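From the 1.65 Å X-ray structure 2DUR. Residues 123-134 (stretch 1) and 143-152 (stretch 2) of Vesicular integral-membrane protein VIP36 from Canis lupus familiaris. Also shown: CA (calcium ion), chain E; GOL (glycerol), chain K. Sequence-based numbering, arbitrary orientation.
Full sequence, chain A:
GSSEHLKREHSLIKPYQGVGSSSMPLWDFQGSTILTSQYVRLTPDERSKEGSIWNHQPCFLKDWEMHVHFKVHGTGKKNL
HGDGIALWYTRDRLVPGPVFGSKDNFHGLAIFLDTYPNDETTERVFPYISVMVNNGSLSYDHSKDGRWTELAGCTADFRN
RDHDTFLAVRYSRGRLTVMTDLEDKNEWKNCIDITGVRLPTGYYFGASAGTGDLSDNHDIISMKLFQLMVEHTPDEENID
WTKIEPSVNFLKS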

# COMPACT_ATOMS: atom_id res chain seq x y z
N GLU A 123 -9.69 5.06 19.75
CA GLU A 123 -10.70 6.08 19.45
C GLU A 123 -11.08 6.07 17.97
O GLU A 123 -11.78 6.96 17.49
N ARG A 124 -10.63 5.05 17.24
CA ARG A 124 -10.88 4.92 15.81
C ARG A 124 -11.95 3.85 15.51
O ARG A 124 -12.12 2.89 16.27
N VAL A 125 -12.64 4.02 14.39
CA VAL A 125 -13.57 3.01 13.86
C VAL A 125 -12.88 2.22 12.73
O VAL A 125 -12.28 2.80 11.85
N PHE A 126 -13.00 0.89 12.77
CA PHE A 126 -12.32 0.01 11.80
C PHE A 126 -13.29 -0.55 10.74
O PHE A 126 -14.51 -0.58 10.98
N PRO A 127 -12.77 -0.98 9.58
CA PRO A 127 -11.36 -0.88 9.16
C PRO A 127 -10.86 0.55 9.02
O PRO A 127 -11.64 1.48 8.80
N TYR A 128 -9.55 0.72 9.15
CA TYR A 128 -8.97 2.07 9.21
C TYR A 128 -7.77 2.11 8.26
O TYR A 128 -6.86 1.27 8.36
N ILE A 129 -7.79 3.08 7.35
CA ILE A 129 -6.73 3.24 6.38
C ILE A 129 -5.88 4.41 6.85
O ILE A 129 -6.40 5.49 7.11
N SER A 130 -4.58 4.21 6.94
CA SER A 130 -3.71 5.30 7.41
C SER A 130 -2.41 5.33 6.63
O SER A 130 -2.09 4.39 5.92
N VAL A 131 -1.68 6.44 6.73
CA VAL A 131 -0.37 6.51 6.09
C VAL A 131 0.72 6.73 7.17
O VAL A 131 0.45 7.34 8.20
N MET A 132 1.92 6.28 6.86
CA MET A 132 3.08 6.42 7.74
C MET A 132 4.29 6.70 6.86
O MET A 132 4.45 6.07 5.82
N VAL A 133 5.11 7.65 7.27
CA VAL A 133 6.36 7.96 6.56
C VAL A 133 7.49 7.71 7.54
O VAL A 133 7.41 8.14 8.68
N ASN A 134 8.53 7.02 7.06
CA ASN A 134 9.58 6.51 7.98
C ASN A 134 10.94 6.67 7.36
O ASN A 134 11.09 6.52 6.14
N SER A 143 0.29 -3.54 18.16
CA SER A 143 -0.68 -3.69 19.25
C SER A 143 -1.57 -2.46 19.49
O SER A 143 -2.62 -2.58 20.13
N LYS A 144 -1.15 -1.28 19.02
CA LYS A 144 -1.94 -0.06 19.15
C LYS A 144 -2.37 0.48 17.78
O LYS A 144 -2.69 1.66 17.63
N ASP A 145 -2.40 -0.42 16.79
CA ASP A 145 -2.79 -0.07 15.42
C ASP A 145 -2.01 1.15 14.90
O ASP A 145 -2.55 2.02 14.20
N GLY A 146 -0.73 1.22 15.27
CA GLY A 146 0.14 2.30 14.84
C GLY A 146 -0.24 3.69 15.30
O GLY A 146 0.08 4.66 14.63
N ARG A 147 -0.89 3.77 16.46
CA ARG A 147 -1.39 5.02 16.97
C ARG A 147 -0.34 6.14 16.94
O ARG A 147 -0.63 7.27 16.51
N TRP A 148 0.86 5.81 17.39
CA TRP A 148 1.86 6.84 17.69
C TRP A 148 2.55 7.37 16.45
O TRP A 148 3.22 8.38 16.51
N THR A 149 2.38 6.67 15.33
CA THR A 149 3.08 7.01 14.08
C THR A 149 2.12 7.32 12.92
O THR A 149 2.56 7.43 11.78
N GLU A 150 0.83 7.42 13.21
CA GLU A 150 -0.15 7.78 12.17
C GLU A 150 0.04 9.22 11.71
O GLU A 150 0.00 10.14 12.52
N LEU A 151 0.25 9.42 10.41
CA LEU A 151 0.31 10.77 9.83
C LEU A 151 -1.10 11.30 9.57
O LEU A 151 -1.41 12.48 9.83
N ALA A 152 -1.94 10.43 9.02
CA ALA A 152 -3.33 10.76 8.68
C ALA A 152 -4.05 9.45 8.39
O ALA A 152 -3.40 8.44 8.15

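Side-chain packing between residues 123-134 and 143-152 of VIP36, which together bury 633 Å² in this contact. Arg124, Glu150 and Val131 cover the most surface. Arg124 points its CA-to-CB bond toward the second stretch and, with chi1 m, chi2 t and chi3 m, carries its guanidinium to the turn Lys144-Arg147, a type I' beta turn closed by Arg147 N to Lys144 O at 3.0 Å. There Arg124 NH2 donates to Asp145 O (3.0 Å), which lies at the guanidinium edge, near its plane, so the charged group reads a backbone carbonyl of the turn. Arg124 NH1 forms a salt bridge with Glu150 OE1 (3.0 Å). One water takes a weak bond from Arg124 NH2 (3.0 Å to the water oxygen) and donates to Asp145 OD1 (2.9 Å from the same oxygen); another accepts from Arg124 NH1, donates to Asp145 O and bonds Ser130 OG, its oxygen 2.9 Å from each of these three atoms.

Glu150 starts sideways, but its extended chain (chi1 t, chi2 t) brings the carboxylate nearer the first stretch. While OE1 serves Arg124, Glu150 OE2 accepts a short 2.6 Å hydrogen bond from Tyr128 OH, near the plane of the tyrosine ring (Tyr128 chi1 t). The carboxylate thus ties together two side chains of stretch 1. Its aliphatic part passes Ser130 (chi1 p), with Glu150 CG 4.1 Å from Ser130 CB.

Val131 (chi1 m) packs CG2 against both Leu151 CB (3.9 Å) and Ala152 CB (4.2 Å). Its backbone holds the strand to stretch 2 at the same place: Val131 N donates to Ala152 O (3.0 Å), and Val131 O accepts from Leu151 N (3.0 Å). Leu151, with chi1 off-well at -114° and chi2 t, points toward the strand and also meets Val133 (chi1 t), CD1 to Val133 CG2 at 3.6 Å. Met132 sets out sideways, yet its all-t chain brings SD to 3.5 Å from Thr149 OG1; Thr149 (chi1 p) points toward the strand. Beside them a glycerol, probably from the crystallisation liquor, bridges the backbones: its O1 accepts from Val133 N (3.1 Å), and the same glycerol O1 donates to Thr149 O (2.8 Å).

Asp145 (chi1 m) also points toward stretch 1, with OD1 3.5 Å from Phe126 CZ (Phe126 chi1 m). Asp145 OD2 binds the calcium ion CA at 2.4 Å, alongside two waters and ligands elsewhere in the structure, so one residue links the metal site to the Arg124 cluster.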

# COMPACT_ATOMS: atom_id res chain seq x y z
CB GLU A 123 -10.19 7.49 19.84
CG GLU A 123 -9.93 7.69 21.34
CD GLU A 123 -9.54 9.13 21.69
OE1 GLU A 123 -8.77 9.75 20.92
OE2 GLU A 123 -9.99 9.64 22.75
CB ARG A 124 -9.57 4.65 15.06
CG ARG A 124 -8.64 5.86 15.08
CD ARG A 124 -7.25 5.65 14.45
NE ARG A 124 -6.34 4.94 15.33
CZ ARG A 124 -5.16 4.46 14.96
NH1 ARG A 124 -4.73 4.65 13.72
NH2 ARG A 124 -4.41 3.80 15.83
CB VAL A 125 -14.87 3.66 13.35
CG1 VAL A 125 -15.76 2.62 12.68
CG2 VAL A 125 -15.61 4.35 14.51
CB PHE A 126 -11.55 -1.11 12.53
CG PHE A 126 -10.29 -0.62 13.19
CD1 PHE A 126 -10.35 0.25 14.28
CD2 PHE A 126 -9.04 -0.98 12.68
CE1 PHE A 126 -9.18 0.75 14.87
CE2 PHE A 126 -7.86 -0.49 13.26
CZ PHE A 126 -7.93 0.38 14.36
CB PRO A 127 -11.34 -1.56 7.80
CG PRO A 127 -12.56 -2.48 7.83
CD PRO A 127 -13.57 -1.67 8.55
CB TYR A 128 -8.58 2.43 10.67
CG TYR A 128 -8.27 3.90 10.86
CD1 TYR A 128 -9.29 4.82 11.10
CD2 TYR A 128 -6.96 4.37 10.76
CE1 TYR A 128 -9.00 6.16 11.25
CE2 TYR A 128 -6.67 5.73 10.90
CZ TYR A 128 -7.69 6.61 11.15
OH TYR A 128 -7.43 7.96 11.29
CB ILE A 129 -7.29 3.59 4.96
CG1 ILE A 129 -8.14 2.42 4.43
CG2 ILE A 129 -6.16 3.93 3.98
CD1 ILE A 129 -8.76 2.70 3.06
CB SER A 130 -3.47 5.20 8.92
OG SER A 130 -2.75 4.02 9.25
CB VAL A 131 -0.30 7.62 5.02
CG1 VAL A 131 -1.11 7.20 3.79
CG2 VAL A 131 -0.78 8.98 5.60
CB MET A 132 3.26 5.13 8.56
CG MET A 132 4.53 5.15 9.44
SD MET A 132 4.47 3.65 10.44
CE MET A 132 6.07 3.79 11.25
CB VAL A 133 6.38 9.41 6.07
CG1 VAL A 133 7.76 9.82 5.56
CG2 VAL A 133 5.32 9.57 4.97
CB ASN A 134 9.29 5.02 8.23
CG ASN A 134 9.88 4.49 9.54
OD1 ASN A 134 10.72 5.13 10.17
ND2 ASN A 134 9.42 3.31 9.94
CB SER A 143 0.07 -4.04 20.54
OG SER A 143 0.68 -2.89 21.10
CB LYS A 144 -1.20 1.01 20.00
CG LYS A 144 -0.82 0.51 21.41
CD LYS A 144 -2.03 0.37 22.34
CE LYS A 144 -2.47 1.73 22.87
NZ LYS A 144 -3.64 1.64 23.84
CB ASP A 145 -4.30 0.21 15.34
CG ASP A 145 -5.12 -0.92 15.95
OD1 ASP A 145 -5.86 -0.66 16.92
OD2 ASP A 145 -4.96 -2.06 15.53
CB ARG A 147 -1.87 4.86 18.41
CG ARG A 147 -2.61 6.11 18.87
CD ARG A 147 -2.76 6.19 20.33
NE ARG A 147 -3.86 5.34 20.74
CZ ARG A 147 -4.30 5.23 21.98
NH1 ARG A 147 -3.70 5.92 22.95
NH2 ARG A 147 -5.30 4.41 22.26
CB TRP A 148 2.94 6.27 18.63
CG TRP A 148 2.47 5.25 19.60
CD1 TRP A 148 2.76 3.91 19.59
CD2 TRP A 148 1.60 5.46 20.73
NE1 TRP A 148 2.15 3.29 20.64
CE2 TRP A 148 1.42 4.21 21.35
CE3 TRP A 148 0.97 6.59 21.28
CZ2 TRP A 148 0.61 4.04 22.50
CZ3 TRP A 148 0.17 6.43 22.44
CH2 TRP A 148 0.02 5.16 23.03
CB THR A 149 4.08 5.92 13.68
OG1 THR A 149 3.43 4.64 13.64
CG2 THR A 149 5.24 5.86 14.69
CB GLU A 150 -1.58 7.61 12.71
CG GLU A 150 -2.64 8.08 11.67
CD GLU A 150 -4.07 8.08 12.19
OE1 GLU A 150 -4.33 7.58 13.30
OE2 GLU A 150 -4.95 8.59 11.47
CB LEU A 151 1.07 10.73 8.52
CG LEU A 151 2.40 11.40 8.26
CD1 LEU A 151 2.67 11.27 6.78
CD2 LEU A 151 2.38 12.88 8.68
CB ALA A 152 -3.42 11.68 7.47
CA CA E . -4.71 -3.65 13.79
C1 GOL K . 5.10 9.21 11.18
O1 GOL K . 4.33 8.70 10.10
C2 GOL K . 4.24 10.24 11.94
O2 GOL K . 4.29 10.08 13.35
C3 GOL K . 4.77 11.59 11.56
O3 GOL K . 6.15 11.59 11.78
O HOH W 1 -6.23 2.16 17.62
O HOH W 2 -2.37 3.95 12.10
O HOH W 3 -4.46 -5.68 12.47
O HOH W 4 -2.30 -3.26 13.83